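Local coordinates for protein dipicolinate synthase subunit A (Bacillus halodurans, PDB 3D4O) that probably acts as a subunit of the oxidoreductase that forms dipicolinate, the spore compound, with Rossmann-type domains of the kind that bind NAD(P), at residues Ile21-Gly35 with Phe43-Asp55. Numbering follows the deposited sequence.
Sequences IRKLSTFDAKISLVG and FIGVTKMRIDEVD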
ATOM      1  N   ILE C  21      22.927   5.215  14.364  1.00 35.93           N
ATOM      2  CA  ILE C  21      23.862   4.549  15.296  1.00 35.74           C
ATOM      3  C   ILE C  21      25.112   4.101  14.526  1.00 34.79           C
ATOM      4  O   ILE C  21      26.251   4.276  14.976  1.00 33.00           O
ATOM      5  CB  ILE C  21      23.246   3.318  15.997  1.00 36.54           C
ATOM      6  CG1 ILE C  21      22.101   3.725  16.930  1.00 37.53           C
ATOM      7  CG2 ILE C  21      24.301   2.594  16.853  1.00 36.60           C
ATOM      8  CD1 ILE C  21      21.274   2.531  17.420  1.00 38.29           C
ATOM      9  N   ARG C  22      24.868   3.578  13.339  1.00 33.64           N
ATOM     10  CA  ARG C  22      25.948   3.030  12.510  1.00 35.13           C
ATOM     11  C   ARG C  22      26.932   4.087  12.041  1.00 35.40           C
ATOM     12  O   ARG C  22      28.143   3.917  12.138  1.00 33.92           O
ATOM     13  CB  ARG C  22      25.393   2.281  11.288  1.00 34.56           C
ATOM     14  N   LYS C  23      26.398   5.187  11.541  1.00 35.46           N
ATOM     15  CA  LYS C  23      27.233   6.232  10.987  1.00 37.56           C
ATOM     16  C   LYS C  23      28.050   6.897  12.070  1.00 37.12           C
ATOM     17  O   LYS C  23      29.251   7.103  11.912  1.00 37.79           O
ATOM     18  CB  LYS C  23      26.418   7.267  10.205  1.00 39.21           C
ATOM     19  CG  LYS C  23      27.352   8.162   9.382  1.00 44.49           C
ATOM     20  CD  LYS C  23      26.669   8.853   8.215  1.00 51.16           C
ATOM     21  CE  LYS C  23      27.741   9.454   7.276  1.00 58.37           C
ATOM     22  NZ  LYS C  23      27.215  10.332   6.173  1.00 59.05           N
ATOM     23  N   LEU C  24      27.395   7.224  13.172  1.00 35.39           N
ATOM     24  CA  LEU C  24      28.088   7.876  14.291  1.00 36.24           C
ATOM     25  C   LEU C  24      29.236   6.999  14.787  1.00 36.26           C
ATOM     26  O   LEU C  24      30.307   7.473  15.152  1.00 35.86           O
ATOM     27  CB  LEU C  24      27.125   8.240  15.437  1.00 36.04           C
ATOM     28  CG  LEU C  24      26.448   9.625  15.357  1.00 39.77           C
ATOM     29  CD1 LEU C  24      26.133  10.077  13.927  1.00 36.00           C
ATOM     30  CD2 LEU C  24      25.189   9.646  16.241  1.00 32.21           C
ATOM     31  N   SER C  25      29.002   5.701  14.771  1.00 38.04           N
ATOM     32  CA  SER C  25      30.019   4.726  15.200  1.00 38.92           C
ATOM     33  C   SER C  25      31.264   4.834  14.325  1.00 39.62           C
ATOM     34  O   SER C  25      32.408   4.925  14.807  1.00 38.97           O
ATOM     35  CB  SER C  25      29.494   3.287  15.083  1.00 38.48           C
ATOM     36  OG  SER C  25      30.419   2.381  15.665  1.00 40.80           O
ATOM     37  N   THR C  26      31.017   4.844  13.026  1.00 38.91           N
ATOM     38  CA  THR C  26      32.119   4.828  12.062  1.00 39.80           C
ATOM     39  C   THR C  26      32.925   6.098  12.142  1.00 39.93           C
ATOM     40  O   THR C  26      34.094   6.106  11.795  1.00 40.23           O
ATOM     41  CB  THR C  26      31.661   4.626  10.606  1.00 39.64           C
ATOM     42  OG1 THR C  26      30.810   5.706  10.241  1.00 44.04           O
ATOM     43  CG2 THR C  26      30.905   3.294  10.423  1.00 37.98           C
ATOM     44  N   PHE C  27      32.297   7.156  12.631  1.00 39.87           N
ATOM     45  CA  PHE C  27      32.963   8.471  12.754  1.00 39.85           C
ATOM     46  C   PHE C  27      33.624   8.655  14.104  1.00 38.56           C
ATOM     47  O   PHE C  27      33.996   9.759  14.490  1.00 38.75           O
ATOM     48  CB  PHE C  27      32.009   9.617  12.445  1.00 40.21           C
ATOM     49  CG  PHE C  27      31.788   9.830  10.980  1.00 43.70           C
ATOM     50  CD1 PHE C  27      31.266   8.833  10.188  1.00 51.13           C
ATOM     51  CD2 PHE C  27      32.043  11.042  10.404  1.00 47.76           C
ATOM     52  CE1 PHE C  27      31.045   9.041   8.840  1.00 50.53           C
ATOM     53  CE2 PHE C  27      31.823  11.247   9.062  1.00 50.45           C
ATOM     54  CZ  PHE C  27      31.323  10.248   8.286  1.00 49.02           C
ATOM     55  N   ASP C  28      33.736   7.542  14.809  1.00 37.83           N
ATOM     56  CA  ASP C  28      34.457   7.457  16.083  1.00 37.13           C
ATOM     57  C   ASP C  28      33.837   8.210  17.257  1.00 37.50           C
ATOM     58  O   ASP C  28      34.556   8.742  18.117  1.00 36.14           O
ATOM     59  CB  ASP C  28      35.889   7.962  15.911  1.00 38.30           C
ATOM     60  CG  ASP C  28      36.793   7.504  17.039  1.00 39.63           C
ATOM     61  OD1 ASP C  28      36.593   6.354  17.507  1.00 40.77           O
ATOM     62  OD2 ASP C  28      37.687   8.280  17.460  1.00 44.28           O
ATOM     63  N   ALA C  29      32.509   8.277  17.281  1.00 37.30           N
ATOM     64  CA  ALA C  29      31.797   8.910  18.404  1.00 37.56           C
ATOM     65  C   ALA C  29      31.601   7.929  19.553  1.00 37.52           C
ATOM     66  O   ALA C  29      31.513   6.710  19.360  1.00 37.59           O
ATOM     67  CB  ALA C  29      30.441   9.466  17.957  1.00 37.86           C
ATOM     68  N   LYS C  30      31.563   8.468  20.762  1.00 36.74           N
ATOM     69  CA  LYS C  30      31.236   7.643  21.936  1.00 36.74           C
ATOM     70  C   LYS C  30      29.724   7.685  22.064  1.00 36.02           C
ATOM     71  O   LYS C  30      29.137   8.761  22.099  1.00 34.57           O
ATOM     72  CB  LYS C  30      31.900   8.144  23.214  1.00 36.26           C
ATOM     73  CG  LYS C  30      31.528   7.322  24.449  1.00 36.76           C
ATOM     74  CD  LYS C  30      32.210   7.862  25.722  1.00 36.62           C
ATOM     75  CE  LYS C  30      31.724   7.136  26.983  1.00 34.40           C
ATOM     76  NZ  LYS C  30      32.281   7.718  28.215  1.00 38.71           N
ATOM     77  N   ILE C  31      29.119   6.502  22.129  1.00 37.29           N
ATOM     78  CA  ILE C  31      27.648   6.348  22.143  1.00 37.89           C
ATOM     79  C   ILE C  31      27.042   5.508  23.257  1.00 37.95           C
ATOM     80  O   ILE C  31      27.204   4.294  23.301  1.00 38.87           O
ATOM     81  CB  ILE C  31      27.149   5.693  20.828  1.00 38.03           C
ATOM     82  CG1 ILE C  31      27.664   6.457  19.601  1.00 38.81           C
ATOM     83  CG2 ILE C  31      25.608   5.615  20.837  1.00 37.30           C
ATOM     84  CD1 ILE C  31      27.584   5.670  18.274  1.00 37.97           C
ATOM     85  N   SER C  32      26.318   6.188  24.137  1.00 37.52           N
ATOM     86  CA  SER C  32      25.539   5.532  25.193  1.00 35.75           C
ATOM     87  C   SER C  32      24.174   5.275  24.601  1.00 34.97           C
ATOM     88  O   SER C  32      23.496   6.203  24.152  1.00 35.65           O
ATOM     89  CB  SER C  32      25.437   6.402  26.438  1.00 36.61           C
ATOM     90  OG  SER C  32      26.692   6.526  27.069  1.00 32.57           O
ATOM     91  N   LEU C  33      23.778   4.009  24.572  1.00 34.57           N
ATOM     92  CA  LEU C  33      22.543   3.599  23.860  1.00 35.97           C
ATOM     93  C   LEU C  33      21.432   3.068  24.757  1.00 36.19           C
ATOM     94  O   LEU C  33      21.498   1.958  25.294  1.00 36.02           O
ATOM     95  CB  LEU C  33      22.900   2.563  22.782  1.00 35.14           C
ATOM     96  CG  LEU C  33      21.863   2.199  21.733  1.00 37.30           C
ATOM     97  CD1 LEU C  33      21.506   3.435  20.875  1.00 32.62           C
ATOM     98  CD2 LEU C  33      22.399   1.006  20.864  1.00 34.51           C
ATOM     99  N   VAL C  34      20.383   3.873  24.866  1.00 35.98           N
ATOM    100  CA  VAL C  34      19.247   3.553  25.744  1.00 36.03           C
ATOM    101  C   VAL C  34      18.011   3.158  24.957  1.00 36.14           C
ATOM    102  O   VAL C  34      17.606   3.840  24.004  1.00 36.67           O
ATOM    103  CB  VAL C  34      18.910   4.752  26.687  1.00 35.25           C
ATOM    104  CG1 VAL C  34      17.834   4.380  27.686  1.00 34.37           C
ATOM    105  CG2 VAL C  34      20.143   5.246  27.394  1.00 33.86           C
ATOM    106  N   GLY C  35      17.446   2.014  25.341  1.00 35.83           N
ATOM    107  CA  GLY C  35      16.200   1.512  24.746  1.00 36.30           C
ATOM    108  C   GLY C  35      16.370   0.492  23.645  1.00 36.74           C
ATOM    109  O   GLY C  35      15.414   0.145  22.940  1.00 37.07           O
ATOM    110  N   PHE C  43      28.154  -2.458  18.115  1.00 49.93           N
ATOM    111  CA  PHE C  43      28.833  -1.435  17.311  1.00 47.33           C
ATOM    112  C   PHE C  43      29.984  -0.846  18.092  1.00 44.04           C
ATOM    113  O   PHE C  43      29.887  -0.644  19.295  1.00 41.07           O
ATOM    114  CB  PHE C  43      27.894  -0.275  16.947  1.00 47.17           C
ATOM    115  CG  PHE C  43      26.616  -0.700  16.314  1.00 49.36           C
ATOM    116  CD1 PHE C  43      25.514  -1.004  17.092  1.00 51.92           C
ATOM    117  CD2 PHE C  43      26.505  -0.790  14.937  1.00 49.27           C
ATOM    118  CE1 PHE C  43      24.334  -1.400  16.509  1.00 51.80           C
ATOM    119  CE2 PHE C  43      25.336  -1.193  14.354  1.00 50.17           C
ATOM    120  CZ  PHE C  43      24.247  -1.498  15.139  1.00 50.58           C
ATOM    121  N   ILE C  44      31.054  -0.546  17.370  1.00 42.52           N
ATOM    122  CA  ILE C  44      32.227   0.098  17.953  1.00 41.22           C
ATOM    123  C   ILE C  44      31.729   1.365  18.621  1.00 40.07           C
ATOM    124  O   ILE C  44      30.884   2.086  18.072  1.00 39.34           O
ATOM    125  CB  ILE C  44      33.298   0.505  16.885  1.00 41.99           C
ATOM    126  CG1 ILE C  44      33.933  -0.708  16.201  1.00 40.81           C
ATOM    127  CG2 ILE C  44      34.419   1.310  17.525  1.00 36.97           C
ATOM    128  CD1 ILE C  44      34.682  -1.502  17.132  1.00 44.15           C
ATOM    129  N   GLY C  45      32.217   1.588  19.828  1.00 39.41           N
ATOM    130  CA  GLY C  45      31.939   2.807  20.582  1.00 39.31           C
ATOM    131  C   GLY C  45      30.616   2.858  21.294  1.00 38.87           C
ATOM    132  O   GLY C  45      30.380   3.744  22.109  1.00 39.78           O
ATOM    133  N   VAL C  46      29.771   1.883  20.998  1.00 38.89           N
ATOM    134  CA  VAL C  46      28.415   1.799  21.581  1.00 38.57           C
ATOM    135  C   VAL C  46      28.325   0.948  22.838  1.00 38.85           C
ATOM    136  O   VAL C  46      28.757  -0.197  22.856  1.00 38.02           O
ATOM    137  CB  VAL C  46      27.390   1.222  20.565  1.00 39.07           C
ATOM    138  CG1 VAL C  46      26.007   1.050  21.229  1.00 38.15           C
ATOM    139  CG2 VAL C  46      27.295   2.102  19.344  1.00 37.64           C
ATOM    140  N   THR C  47      27.740   1.548  23.874  1.00 38.76           N
ATOM    141  CA  THR C  47      27.460   0.871  25.147  1.00 38.63           C
ATOM    142  C   THR C  47      25.982   0.998  25.484  1.00 38.27           C
ATOM    143  O   THR C  47      25.466   2.097  25.650  1.00 35.44           O
ATOM    144  CB  THR C  47      28.256   1.458  26.324  1.00 38.23           C
ATOM    145  OG1 THR C  47      29.651   1.495  25.999  1.00 36.98           O
ATOM    146  CG2 THR C  47      28.049   0.614  27.596  1.00 38.28           C
ATOM    147  N   LYS C  48      25.317  -0.149  25.571  1.00 38.67           N
ATOM    148  CA  LYS C  48      23.898  -0.191  25.909  1.00 38.76           C
ATOM    149  C   LYS C  48      23.697  -0.045  27.391  1.00 38.83           C
ATOM    150  O   LYS C  48      24.438  -0.599  28.217  1.00 39.17           O
ATOM    151  CB  LYS C  48      23.255  -1.503  25.479  1.00 39.76           C
ATOM    152  CG  LYS C  48      23.185  -1.756  24.007  1.00 44.23           C
ATOM    153  CD  LYS C  48      22.515  -3.095  23.797  1.00 48.74           C
ATOM    154  CE  LYS C  48      22.419  -3.496  22.352  1.00 52.04           C
ATOM    155  NZ  LYS C  48      21.858  -4.870  22.322  1.00 54.57           N
HETATM  156  N   MSE C  49      22.673   0.707  27.741  1.00 38.10           N
HETATM  157  CA  MSE C  49      22.393   0.937  29.147  1.00 37.54           C
HETATM  158  C   MSE C  49      20.998   1.449  29.411  1.00 38.62           C
HETATM  159  O   MSE C  49      20.250   1.796  28.492  1.00 38.83           O
HETATM  160  CB  MSE C  49      23.405   1.946  29.709  1.00 37.25           C
HETATM  161  CG  MSE C  49      23.281   3.386  29.172  1.00 31.62           C
HETATM  162 SE   MSE C  49      24.851   4.432  29.706  0.75 33.44          SE
HETATM  163  CE  MSE C  49      26.192   3.531  28.615  1.00 37.33           C
ATOM    164  N   ARG C  50      20.686   1.472  30.700  1.00 39.08           N
ATOM    165  CA  ARG C  50      19.418   2.001  31.213  1.00 40.01           C
ATOM    166  C   ARG C  50      19.608   3.498  31.387  1.00 39.17           C
ATOM    167  O   ARG C  50      20.717   3.974  31.642  1.00 37.42           O
ATOM    168  CB  ARG C  50      19.007   1.370  32.564  1.00 41.16           C
ATOM    169  CG  ARG C  50      18.742  -0.133  32.527  1.00 43.79           C
ATOM    170  CD  ARG C  50      18.230  -0.656  33.869  1.00 46.37           C
ATOM    171  NE  ARG C  50      19.054  -0.204  34.989  1.00 50.72           N
ATOM    172  CZ  ARG C  50      20.234  -0.724  35.303  1.00 53.41           C
ATOM    173  NH1 ARG C  50      20.752  -1.707  34.578  1.00 56.06           N
ATOM    174  NH2 ARG C  50      20.908  -0.245  36.335  1.00 55.35           N
ATOM    175  N   ILE C  51      18.505   4.224  31.281  1.00 39.23           N
ATOM    176  CA  ILE C  51      18.539   5.691  31.321  1.00 39.08           C
ATOM    177  C   ILE C  51      19.136   6.166  32.634  1.00 39.31           C
ATOM    178  O   ILE C  51      19.793   7.204  32.700  1.00 38.63           O
ATOM    179  CB  ILE C  51      17.137   6.333  31.042  1.00 39.35           C
ATOM    180  CG1 ILE C  51      17.333   7.710  30.397  1.00 41.33           C
ATOM    181  CG2 ILE C  51      16.281   6.352  32.298  1.00 37.80           C
ATOM    182  CD1 ILE C  51      16.053   8.379  29.899  1.00 42.96           C
ATOM    183  N   ASP C  52      18.940   5.352  33.662  1.00 40.16           N
ATOM    184  CA  ASP C  52      19.426   5.661  35.023  1.00 40.80           C
ATOM    185  C   ASP C  52      20.923   5.399  35.167  1.00 40.74           C
ATOM    186  O   ASP C  52      21.489   5.649  36.221  1.00 39.90           O
ATOM    187  CB  ASP C  52      18.636   4.885  36.100  1.00 40.78           C
ATOM    188  CG  ASP C  52      18.845   3.377  36.032  1.00 42.52           C
ATOM    189  OD1 ASP C  52      17.991   2.697  35.427  1.00 50.66           O
ATOM    190  OD2 ASP C  52      19.869   2.869  36.540  1.00 46.70           O
ATOM    191  N   GLU C  53      21.553   4.898  34.108  1.00 40.15           N
ATOM    192  CA  GLU C  53      23.004   4.586  34.153  1.00 40.68           C
ATOM    193  C   GLU C  53      23.815   5.585  33.332  1.00 40.27           C
ATOM    194  O   GLU C  53      25.039   5.516  33.275  1.00 40.31           O
ATOM    195  CB  GLU C  53      23.289   3.179  33.601  1.00 41.47           C
ATOM    196  CG  GLU C  53      22.509   2.039  34.248  1.00 42.63           C
ATOM    197  CD  GLU C  53      22.923   0.662  33.705  1.00 44.35           C
ATOM    198  OE1 GLU C  53      23.888   0.077  34.233  1.00 47.36           O
ATOM    199  OE2 GLU C  53      22.258   0.133  32.791  1.00 40.06           O
ATOM    200  N   VAL C  54      23.107   6.506  32.695  1.00 39.83           N
ATOM    201  CA  VAL C  54      23.730   7.509  31.805  1.00 39.17           C
ATOM    202  C   VAL C  54      24.607   8.467  32.603  1.00 38.69           C
ATOM    203  O   VAL C  54      24.277   8.847  33.722  1.00 37.78           O
ATOM    204  CB  VAL C  54      22.661   8.253  30.934  1.00 39.22           C
ATOM    205  CG1 VAL C  54      23.290   9.320  30.044  1.00 39.33           C
ATOM    206  CG2 VAL C  54      21.898   7.256  30.058  1.00 39.32           C
ATOM    207  N   ASP C  55      25.755   8.787  32.024  1.00 39.00           N
ATOM    208  CA  ASP C  55      26.758   9.694  32.624  1.00 39.24           C
ATOM    209  C   ASP C  55      26.540  11.073  32.038  1.00 39.03           C
ATOM    210  O   ASP C  55      27.313  11.553  31.196  1.00 39.24           O
ATOM    211  CB  ASP C  55      28.172   9.185  32.313  1.00 39.46           C
ATOM    212  CG  ASP C  55      29.266  10.105  32.829  1.00 43.49           C
ATOM    213  OD1 ASP C  55      29.054  10.838  33.819  1.00 45.56           O
ATOM    214  OD2 ASP C  55      30.360  10.085  32.232  1.00 50.71           O
TER
HETATM  215  O   HOH W   1      26.836   7.261  29.945  1.00 43.08           O
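Strand 46-49, the outermost strand of the N-terminal Rossmann-type sheet within this chain, pairs in parallel with strand 30-34, and the contact illustrates how an edge strand is tied both to its neighbour and to the helix before it. Four backbone bonds form the ladder: Ile31 N to Gly45 O, Thr47 N to Ile31 O at 2.9 Å, Leu33 N to Thr47 O at 2.8 Å, and Met49 N to Leu33 O. On the face turned to helix 15-26, Val46 lies between Ile31 and Leu33. Its CG2 meets Ile31 CD1 at 3.7 Å, while CG1, anti to the backbone N (chi1 176°), rests against Leu33 CD2 at 3.6 Å. Ile21 CG2, from helix 15-26, touches Val46 CG2 and also lies over one face of the Phe43 ring, 4.0 Å from its centroid, a CH-pi contact. Ser25 OG donates to Ile44 O within the type II turn from Phe43 to Val46, at a distance so short that its exact length is doubtful; the turn is closed by Val46 N to Phe43 O. On the other face, the selenomethionine Met49 bends at chi3 (68°) and brings CE to 3.4 Å from Ser32 OG, which a water links to Asp55 N. Val34 forks here: CG1 packs on Ile51 CB and CG2 on Val54 CG2 at 3.8 Å. Replacing Val34 by an alanine would remove both methyl branches and is likely to open a gap against Ile51 CB and Val54 CG2. The backbone bonds set the register, while apolar contacts of Val46 on one face and Val34 on the other join the strand pair to the helix before it and to the segment after it.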